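Local coordinates for protein cellobiose 2-epimerase (Caldibacillus thermoamylovorans, PDB 5ZHB) that catalyses the interconversion of cellobiose and its 2-epimer, 4-O-beta-glucosyl-mannose, at the reducing-end sugar, on an (alpha/alpha)6-barrel scaffold, at residues A[94-99]-A[106-111]; A[52-57]-A[114-119]. One frame throughout, in Å; residues are numbered along the deposited sequence. Where two conformers were deposited one is given.

Interaction 1: A[94-99]-A[106-111]; sequences LYWMVD and DDRKHV
Trp96 and Met97 together face Asp106 in a classic beta bulge, with Met97 and Asp106 as the antiparallel hydrogen-bonded pair. The bulge lies in the segment that links helix 69-86 to helix 111-128 in this (alpha/alpha)6-barrel enzyme. Met97 N donates to Asp106 O at 3.0 Å, nearly straight and on a lone pair of the carbonyl; Asp106 N returns a bond to Met97 O, reaching it from above the carbonyl plane. The second N-H of the bulge, Trp96 N, is shared weakly between Asp106 O and Arg108 O. The close-packed side is buried and centres on Tyr95. Its ring sets CD1 3.6 Å from Asp107 CA, and the Lys109 chain runs alongside, pointing the same way, with CE 3.9 Å from Tyr95 CD1 and CD against Leu94 O; the ammonium goes on to Asp88. The more open side gathers the partly exposed Trp96, His110, Asp106 and Arg108. Trp96 and Asp106 both carry CG anti to the backbone N (chi1 -169° and -174°), and their side chains lie side by side, pointing the same way. At the six-membered part of the indole, Trp96 CZ3 meets His110 CB at 3.6 Å. In the conformer described, Arg108 grips the Asp106 carboxylate side-on, each oxygen offering its syn lone pair, while NH1 turns to Glu159. An alanine in place of Asp106 would probably leave the guanidinium with Glu159 as its carboxylate and less firmly fixed beside Trp96. The two bonds of this grip are of similar length, 3.0 Å from Arg108 NE to Asp106 OD1 and 2.9 Å from Arg108 NH2 to Asp106 OD2, both oxygens tilted out of the guanidinium plane.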
ATOM      1  N   LEU A  94      -8.245  11.965   8.918  1.00 23.55           N
ATOM      2  CA  LEU A  94      -8.670  11.925   7.527  1.00 21.44           C
ATOM      3  C   LEU A  94      -9.995  11.202   7.432  1.00 20.95           C
ATOM      4  O   LEU A  94     -10.143  10.135   8.002  1.00 21.04           O
ATOM      5  CB  LEU A  94      -7.643  11.212   6.650  1.00 22.08           C
ATOM      6  CG  LEU A  94      -6.195  11.697   6.733  1.00 24.64           C
ATOM      7  CD1 LEU A  94      -5.339  10.891   5.759  1.00 23.19           C
ATOM      8  CD2 LEU A  94      -6.088  13.180   6.436  1.00 28.26           C
ATOM      9  N   TYR A  95     -10.953  11.826   6.732  1.00 21.73           N
ATOM     10  CA  TYR A  95     -12.184  11.178   6.321  1.00 24.76           C
ATOM     11  C   TYR A  95     -11.902   9.951   5.456  1.00 22.71           C
ATOM     12  O   TYR A  95     -10.943   9.940   4.690  1.00 21.33           O
ATOM     13  CB  TYR A  95     -12.977  12.225   5.524  1.00 24.05           C
ATOM     14  CG  TYR A  95     -13.566  13.346   6.364  1.00 24.65           C
ATOM     15  CD1 TYR A  95     -14.237  13.090   7.559  1.00 24.71           C
ATOM     16  CD2 TYR A  95     -13.468  14.669   5.944  1.00 26.81           C
ATOM     17  CE1 TYR A  95     -14.806  14.120   8.305  1.00 25.19           C
ATOM     18  CE2 TYR A  95     -14.031  15.703   6.675  1.00 25.61           C
ATOM     19  CZ  TYR A  95     -14.731  15.428   7.835  1.00 26.84           C
ATOM     20  OH  TYR A  95     -15.230  16.461   8.570  1.00 28.01           O
ATOM     21  N   TRP A  96     -12.820   8.984   5.494  1.00 22.99           N
ATOM     22  CA  TRP A  96     -12.758   7.820   4.626  1.00 23.50           C
ATOM     23  C   TRP A  96     -13.091   8.150   3.168  1.00 22.76           C
ATOM     24  O   TRP A  96     -12.432   7.654   2.237  1.00 18.78           O
ATOM     25  CB  TRP A  96     -13.716   6.764   5.165  1.00 23.04           C
ATOM     26  CG  TRP A  96     -13.598   5.404   4.536  1.00 24.70           C
ATOM     27  CD1 TRP A  96     -14.510   4.773   3.741  1.00 26.69           C
ATOM     28  CD2 TRP A  96     -12.513   4.464   4.735  1.00 25.31           C
ATOM     29  NE1 TRP A  96     -14.062   3.514   3.429  1.00 27.51           N
ATOM     30  CE2 TRP A  96     -12.846   3.298   4.024  1.00 27.19           C
ATOM     31  CE3 TRP A  96     -11.297   4.508   5.423  1.00 27.64           C
ATOM     32  CZ2 TRP A  96     -12.016   2.180   3.998  1.00 28.98           C
ATOM     33  CZ3 TRP A  96     -10.463   3.413   5.371  1.00 29.88           C
ATOM     34  CH2 TRP A  96     -10.829   2.254   4.687  1.00 28.47           C
ATOM     35  N   MET A  97     -14.133   8.968   2.972  0.50 20.83           N
ATOM     36  CA  MET A  97     -14.508   9.439   1.647  0.50 21.97           C
ATOM     37  C   MET A  97     -14.983  10.889   1.734  0.50 22.49           C
ATOM     38  O   MET A  97     -15.540  11.318   2.749  0.50 20.44           O
ATOM     39  CB  MET A  97     -15.668   8.638   1.036  0.50 20.55           C
ATOM     40  CG  MET A  97     -15.385   7.178   0.678  0.50 20.85           C
ATOM     41  SD  MET A  97     -14.439   6.905  -0.842  0.50 19.03           S
ATOM     42  CE  MET A  97     -15.356   7.867  -2.053  0.50 18.79           C
ATOM     43  N   VAL A  98     -14.770  11.618   0.636  1.00 23.52           N
ATOM     44  CA  VAL A  98     -15.427  12.889   0.381  1.00 24.78           C
ATOM     45  C   VAL A  98     -16.095  12.824  -0.990  1.00 23.90           C
ATOM     46  O   VAL A  98     -15.792  11.962  -1.796  1.00 23.18           O
ATOM     47  CB  VAL A  98     -14.461  14.083   0.513  1.00 24.73           C
ATOM     48  CG1 VAL A  98     -13.927  14.226   1.938  1.00 28.39           C
ATOM     49  CG2 VAL A  98     -13.315  14.012  -0.492  1.00 24.80           C
ATOM     50  N   ASP A  99     -17.042  13.741  -1.248  1.00 25.35           N
ATOM     51  CA  ASP A  99     -17.719  13.805  -2.529  1.00 24.40           C
ATOM     52  C   ASP A  99     -16.799  14.558  -3.472  1.00 23.37           C
ATOM     53  O   ASP A  99     -15.745  15.025  -3.067  1.00 23.88           O
ATOM     54  CB  ASP A  99     -19.119  14.399  -2.391  1.00 23.62           C
ATOM     55  CG  ASP A  99     -19.171  15.872  -2.003  1.00 25.74           C
ATOM     56  OD1 ASP A  99     -18.126  16.537  -2.050  1.00 26.78           O
ATOM     57  OD2 ASP A  99     -20.262  16.334  -1.611  1.00 28.07           O
ATOM     58  N   ASP A 106     -18.233   9.897   3.613  1.00 22.76           N
ATOM     59  CA  ASP A 106     -18.097   8.834   4.593  1.00 23.24           C
ATOM     60  C   ASP A 106     -17.073   9.320   5.617  1.00 21.61           C
ATOM     61  O   ASP A 106     -15.869   9.364   5.362  1.00 21.56           O
ATOM     62  CB  ASP A 106     -17.788   7.467   3.996  1.00 22.44           C
ATOM     63  CG  ASP A 106     -17.789   6.293   4.980  1.00 22.58           C
ATOM     64  OD1 ASP A 106     -17.685   6.503   6.226  1.00 22.22           O
ATOM     65  OD2 ASP A 106     -17.906   5.164   4.516  1.00 24.77           O
ATOM     66  N   ASP A 107     -17.602   9.817   6.734  1.00 21.97           N
ATOM     67  CA  ASP A 107     -16.817  10.588   7.674  1.00 22.73           C
ATOM     68  C   ASP A 107     -16.229   9.714   8.787  1.00 22.82           C
ATOM     69  O   ASP A 107     -15.716  10.251   9.775  1.00 21.67           O
ATOM     70  CB  ASP A 107     -17.649  11.724   8.248  1.00 23.80           C
ATOM     71  CG  ASP A 107     -18.849  11.308   9.083  1.00 24.69           C
ATOM     72  OD1 ASP A 107     -19.055  10.105   9.305  1.00 22.98           O
ATOM     73  OD2 ASP A 107     -19.585  12.212   9.493  1.00 24.50           O
ATOM     74  N   ARG A 108     -16.307   8.385   8.632  0.50 23.74           N
ATOM     75  CA  ARG A 108     -15.628   7.480   9.547  0.50 23.43           C
ATOM     76  C   ARG A 108     -14.112   7.723   9.561  0.50 22.57           C
ATOM     77  O   ARG A 108     -13.505   8.187   8.598  0.50 20.33           O
ATOM     78  CB  ARG A 108     -15.957   6.032   9.189  0.50 25.39           C
ATOM     79  CG  ARG A 108     -17.378   5.677   9.584  0.50 28.04           C
ATOM     80  CD  ARG A 108     -17.689   4.247   9.254  0.50 32.02           C
ATOM     81  NE  ARG A 108     -17.378   3.998   7.841  0.50 35.76           N
ATOM     82  CZ  ARG A 108     -17.527   2.828   7.236  0.50 35.08           C
ATOM     83  NH1 ARG A 108     -17.979   1.791   7.916  0.50 32.26           N
ATOM     84  NH2 ARG A 108     -17.240   2.726   5.954  0.50 35.20           N
ATOM     85  N   LYS A 109     -13.501   7.381  10.689  1.00 21.45           N
ATOM     86  CA  LYS A 109     -12.083   7.592  10.913  1.00 24.72           C
ATOM     87  C   LYS A 109     -11.450   6.218  11.142  1.00 25.45           C
ATOM     88  O   LYS A 109     -11.737   5.557  12.144  1.00 20.71           O
ATOM     89  CB  LYS A 109     -11.949   8.435  12.182  1.00 24.74           C
ATOM     90  CG  LYS A 109     -12.497   9.839  12.084  1.00 26.37           C
ATOM     91  CD  LYS A 109     -11.805  10.800  11.138  1.00 24.38           C
ATOM     92  CE  LYS A 109     -12.606  12.069  10.949  1.00 25.86           C
ATOM     93  NZ  LYS A 109     -12.657  12.934  12.154  1.00 23.00           N
ATOM     94  N   HIS A 110     -10.639   5.780  10.182  1.00 21.26           N
ATOM     95  CA  HIS A 110     -10.066   4.448  10.242  1.00 21.03           C
ATOM     96  C   HIS A 110      -8.552   4.621  10.435  1.00 19.64           C
ATOM     97  O   HIS A 110      -7.944   5.463   9.767  1.00 20.70           O
ATOM     98  CB  HIS A 110     -10.461   3.684   8.975  1.00 23.89           C
ATOM     99  CG  HIS A 110     -10.296   2.215   9.151  1.00 24.58           C
ATOM    100  ND1 HIS A 110      -9.064   1.650   9.442  1.00 23.75           N
ATOM    101  CD2 HIS A 110     -11.193   1.222   9.178  1.00 27.50           C
ATOM    102  CE1 HIS A 110      -9.205   0.339   9.590  1.00 25.30           C
ATOM    103  NE2 HIS A 110     -10.498   0.047   9.431  1.00 27.10           N
ATOM    104  N   VAL A 111      -7.963   3.813  11.323  1.00 21.36           N
ATOM    105  CA  VAL A 111      -6.523   3.831  11.576  1.00 20.97           C
ATOM    106  C   VAL A 111      -5.752   3.608  10.270  1.00 19.93           C
ATOM    107  O   VAL A 111      -4.737   4.235  10.035  1.00 22.02           O
ATOM    108  CB  VAL A 111      -6.165   2.795  12.664  1.00 21.77           C
ATOM    109  CG1 VAL A 111      -4.658   2.605  12.793  1.00 22.39           C
ATOM    110  CG2 VAL A 111      -6.741   3.149  14.025  1.00 21.57           C
TER

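Interaction 2: A[52-57]-A[114-119]; sequences TCRQLW and QAFGVY
Two helices of the (alpha/alpha)6 barrel, 49-66 and 111-128, pack side by side here, running almost parallel: their short segments cross at 18° with axes 8.7 Å apart. Where the backbones come nearest, Cys53 lies against Gly117, with SG 3.5 Å from Gly117 N and close to its CA as well, and Cys53 CB rests 3.6 Å from Phe116 O. Farther along, Trp57 and Tyr119, each with CG anti to its backbone N (chi1 -179° and -171°), meet across the contact. They form an offset stack, the five-membered indole ring lying over the phenol with the planes almost parallel. Trp57 NE1 sits over one face of the Tyr119 ring, displaced toward the rim and 3.2 Å from CZ. The phenol oxygen of Tyr119 is hydrogen-bonded to Arg379. On another side of the contact, the extended chain of Arg54 brings its guanidinium over one face of Phe116 in a cation-pi arrangement, the planes nearly perpendicular, with NH2 3.6 Å from Phe116 CE2. Tyr375 meets Phe116 edge-to-face. Helix 69-86 packs against Cys53 and Leu56, while helix 183-199 covers Ala115 and Val118 and touches Phe116 and Tyr119, so this buried pair joins neighbouring helices around the barrel.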
ATOM      1  N   THR A  52      -6.447   9.578  -2.049  1.00 19.57           N
ATOM      2  CA  THR A  52      -5.809  10.892  -2.130  1.00 20.60           C
ATOM      3  C   THR A  52      -4.399  10.837  -1.533  1.00 20.95           C
ATOM      4  O   THR A  52      -3.464  11.428  -2.084  1.00 21.64           O
ATOM      5  CB  THR A  52      -6.677  11.967  -1.447  1.00 22.46           C
ATOM      6  OG1 THR A  52      -7.960  12.085  -2.055  1.00 22.29           O
ATOM      7  CG2 THR A  52      -6.035  13.333  -1.523  1.00 25.66           C
ATOM      8  N   CYS A  53      -4.254  10.188  -0.370  1.00 19.46           N
ATOM      9  CA  CYS A  53      -2.941   9.918   0.181  1.00 20.03           C
ATOM     10  C   CYS A  53      -2.053   9.211  -0.841  1.00 19.67           C
ATOM     11  O   CYS A  53      -0.887   9.558  -0.986  1.00 20.52           O
ATOM     12  CB  CYS A  53      -2.995   9.035   1.419  1.00 18.40           C
ATOM     13  SG  CYS A  53      -3.902   9.769   2.798  1.00 22.72           S
ATOM     14  N   ARG A  54      -2.591   8.188  -1.512  1.00 18.36           N
ATOM     15  CA  ARG A  54      -1.752   7.386  -2.383  1.00 19.79           C
ATOM     16  C   ARG A  54      -1.294   8.210  -3.584  1.00 21.30           C
ATOM     17  O   ARG A  54      -0.149   8.080  -4.019  1.00 21.37           O
ATOM     18  CB  ARG A  54      -2.490   6.106  -2.785  1.00 19.91           C
ATOM     19  CG  ARG A  54      -2.515   5.120  -1.618  1.00 19.59           C
ATOM     20  CD  ARG A  54      -3.423   3.969  -2.007  1.00 23.65           C
ATOM     21  NE  ARG A  54      -3.334   2.960  -0.945  1.00 25.83           N
ATOM     22  CZ  ARG A  54      -3.958   1.802  -1.052  1.00 32.08           C
ATOM     23  NH1 ARG A  54      -4.754   1.559  -2.090  1.00 33.75           N
ATOM     24  NH2 ARG A  54      -3.760   0.882  -0.132  1.00 28.39           N
ATOM     25  N   GLN A  55      -2.199   9.023  -4.125  1.00 21.65           N
ATOM     26  CA  GLN A  55      -1.865   9.954  -5.197  1.00 22.89           C
ATOM     27  C   GLN A  55      -0.739  10.898  -4.753  1.00 24.02           C
ATOM     28  O   GLN A  55       0.232  11.077  -5.489  1.00 23.36           O
ATOM     29  CB  GLN A  55      -3.107  10.714  -5.647  1.00 19.83           C
ATOM     30  CG  GLN A  55      -4.148   9.851  -6.319  1.00 21.77           C
ATOM     31  CD  GLN A  55      -5.531  10.443  -6.164  1.00 23.61           C
ATOM     32  OE1 GLN A  55      -5.695  11.490  -5.523  1.00 22.67           O
ATOM     33  NE2 GLN A  55      -6.531   9.763  -6.714  1.00 22.65           N
ATOM     34  N   LEU A  56      -0.816  11.416  -3.522  1.00 23.34           N
ATOM     35  CA  LEU A  56       0.204  12.313  -3.016  1.00 23.71           C
ATOM     36  C   LEU A  56       1.533  11.579  -2.878  1.00 25.45           C
ATOM     37  O   LEU A  56       2.603  12.102  -3.225  1.00 25.01           O
ATOM     38  CB  LEU A  56      -0.254  12.908  -1.693  1.00 21.23           C
ATOM     39  CG  LEU A  56       0.811  13.666  -0.890  1.00 23.34           C
ATOM     40  CD1 LEU A  56       1.461  14.796  -1.685  1.00 24.80           C
ATOM     41  CD2 LEU A  56       0.159  14.205   0.352  1.00 26.00           C
ATOM     42  N   TRP A  57       1.470  10.354  -2.343  1.00 25.50           N
ATOM     43  CA  TRP A  57       2.690   9.574  -2.152  1.00 22.63           C
ATOM     44  C   TRP A  57       3.378   9.320  -3.496  1.00 20.70           C
ATOM     45  O   TRP A  57       4.592   9.537  -3.619  1.00 22.72           O
ATOM     46  CB  TRP A  57       2.412   8.276  -1.363  1.00 22.80           C
ATOM     47  CG  TRP A  57       3.690   7.516  -1.161  1.00 21.35           C
ATOM     48  CD1 TRP A  57       4.528   7.593  -0.088  1.00 22.23           C
ATOM     49  CD2 TRP A  57       4.372   6.726  -2.161  1.00 18.73           C
ATOM     50  NE1 TRP A  57       5.655   6.854  -0.328  1.00 21.51           N
ATOM     51  CE2 TRP A  57       5.594   6.320  -1.588  1.00 22.16           C
ATOM     52  CE3 TRP A  57       4.055   6.311  -3.447  1.00 20.56           C
ATOM     53  CZ2 TRP A  57       6.509   5.537  -2.285  1.00 23.54           C
ATOM     54  CZ3 TRP A  57       4.945   5.507  -4.129  1.00 22.36           C
ATOM     55  CH2 TRP A  57       6.166   5.149  -3.557  1.00 22.44           C
ATOM     56  N   GLN A 114      -5.441   6.804   8.497  1.00 20.84           N
ATOM     57  CA  GLN A 114      -4.546   7.729   9.181  1.00 22.50           C
ATOM     58  C   GLN A 114      -3.095   7.345   8.879  1.00 20.53           C
ATOM     59  O   GLN A 114      -2.261   8.209   8.638  1.00 19.92           O
ATOM     60  CB  GLN A 114      -4.791   7.821  10.688  1.00 22.70           C
ATOM     61  CG  GLN A 114      -6.252   7.963  11.106  1.00 22.25           C
ATOM     62  CD  GLN A 114      -7.055   8.954  10.286  1.00 21.57           C
ATOM     63  OE1 GLN A 114      -6.652  10.104  10.093  1.00 22.28           O
ATOM     64  NE2 GLN A 114      -8.194   8.521   9.783  1.00 21.05           N
ATOM     65  N   ALA A 115      -2.820   6.041   8.851  1.00 19.95           N
ATOM     66  CA  ALA A 115      -1.492   5.540   8.480  1.00 20.57           C
ATOM     67  C   ALA A 115      -1.073   6.014   7.089  1.00 19.43           C
ATOM     68  O   ALA A 115       0.026   6.569   6.914  1.00 19.55           O
ATOM     69  CB  ALA A 115      -1.450   4.021   8.591  1.00 20.99           C
ATOM     70  N   PHE A 116      -1.940   5.787   6.095  1.00 19.13           N
ATOM     71  CA  PHE A 116      -1.678   6.257   4.745  1.00 18.78           C
ATOM     72  C   PHE A 116      -1.413   7.769   4.726  1.00 20.00           C
ATOM     73  O   PHE A 116      -0.595   8.210   3.949  1.00 19.79           O
ATOM     74  CB  PHE A 116      -2.758   5.791   3.758  1.00 19.77           C
ATOM     75  CG  PHE A 116      -2.251   4.538   3.041  1.00 19.63           C
ATOM     76  CD1 PHE A 116      -1.231   4.635   2.115  1.00 23.69           C
ATOM     77  CD2 PHE A 116      -2.716   3.276   3.375  1.00 22.95           C
ATOM     78  CE1 PHE A 116      -0.677   3.504   1.521  1.00 24.75           C
ATOM     79  CE2 PHE A 116      -2.162   2.135   2.784  1.00 24.19           C
ATOM     80  CZ  PHE A 116      -1.152   2.251   1.862  1.00 23.68           C
ATOM     81  N   GLY A 117      -2.075   8.548   5.580  1.00 21.69           N
ATOM     82  CA  GLY A 117      -1.813   9.984   5.685  1.00 20.57           C
ATOM     83  C   GLY A 117      -0.382  10.284   6.105  1.00 20.90           C
ATOM     84  O   GLY A 117       0.324  11.061   5.447  1.00 20.91           O
ATOM     85  N   VAL A 118       0.067   9.580   7.146  1.00 21.70           N
ATOM     86  CA  VAL A 118       1.441   9.726   7.613  1.00 21.65           C
ATOM     87  C   VAL A 118       2.428   9.380   6.514  1.00 22.55           C
ATOM     88  O   VAL A 118       3.381  10.134   6.254  1.00 22.44           O
ATOM     89  CB  VAL A 118       1.666   8.855   8.855  1.00 22.36           C
ATOM     90  CG1 VAL A 118       3.142   8.731   9.213  1.00 20.96           C
ATOM     91  CG2 VAL A 118       0.826   9.368  10.007  1.00 23.07           C
ATOM     92  N   TYR A 119       2.181   8.243   5.836  1.00 23.70           N
ATOM     93  CA  TYR A 119       3.065   7.792   4.770  1.00 21.83           C
ATOM     94  C   TYR A 119       3.178   8.841   3.661  1.00 21.76           C
ATOM     95  O   TYR A 119       4.276   9.114   3.167  1.00 22.10           O
ATOM     96  CB  TYR A 119       2.498   6.488   4.202  1.00 20.34           C
ATOM     97  CG  TYR A 119       3.395   5.739   3.221  1.00 21.27           C
ATOM     98  CD1 TYR A 119       4.721   5.438   3.519  1.00 20.60           C
ATOM     99  CD2 TYR A 119       2.903   5.297   2.015  1.00 21.79           C
ATOM    100  CE1 TYR A 119       5.520   4.709   2.657  1.00 22.44           C
ATOM    101  CE2 TYR A 119       3.697   4.595   1.119  1.00 23.49           C
ATOM    102  CZ  TYR A 119       5.007   4.279   1.448  1.00 22.61           C
ATOM    103  OH  TYR A 119       5.748   3.565   0.548  1.00 21.67           O
TER

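Interaction 1 lies toward the outside of the chain, its centre about 17 Å from the chain centre, whereas in interaction 2 all the touching residues are buried and its centre is about 9 Å from the chain centre. The first is held by backbone bonds and has a salt bridge beside it; the second relies on ring stacking, cation-pi contact and a sulfur against a helix backbone. Strand 106-110 runs straight into helix 111-128, so one continuous piece of chain serves both. They also touch directly: Leu94 N probably hydrogen-bonds to Gln114 OE1, and Leu94 CD1 packs 3.5 Å from Cys53 SG, fitting the outer loop onto the helix pair.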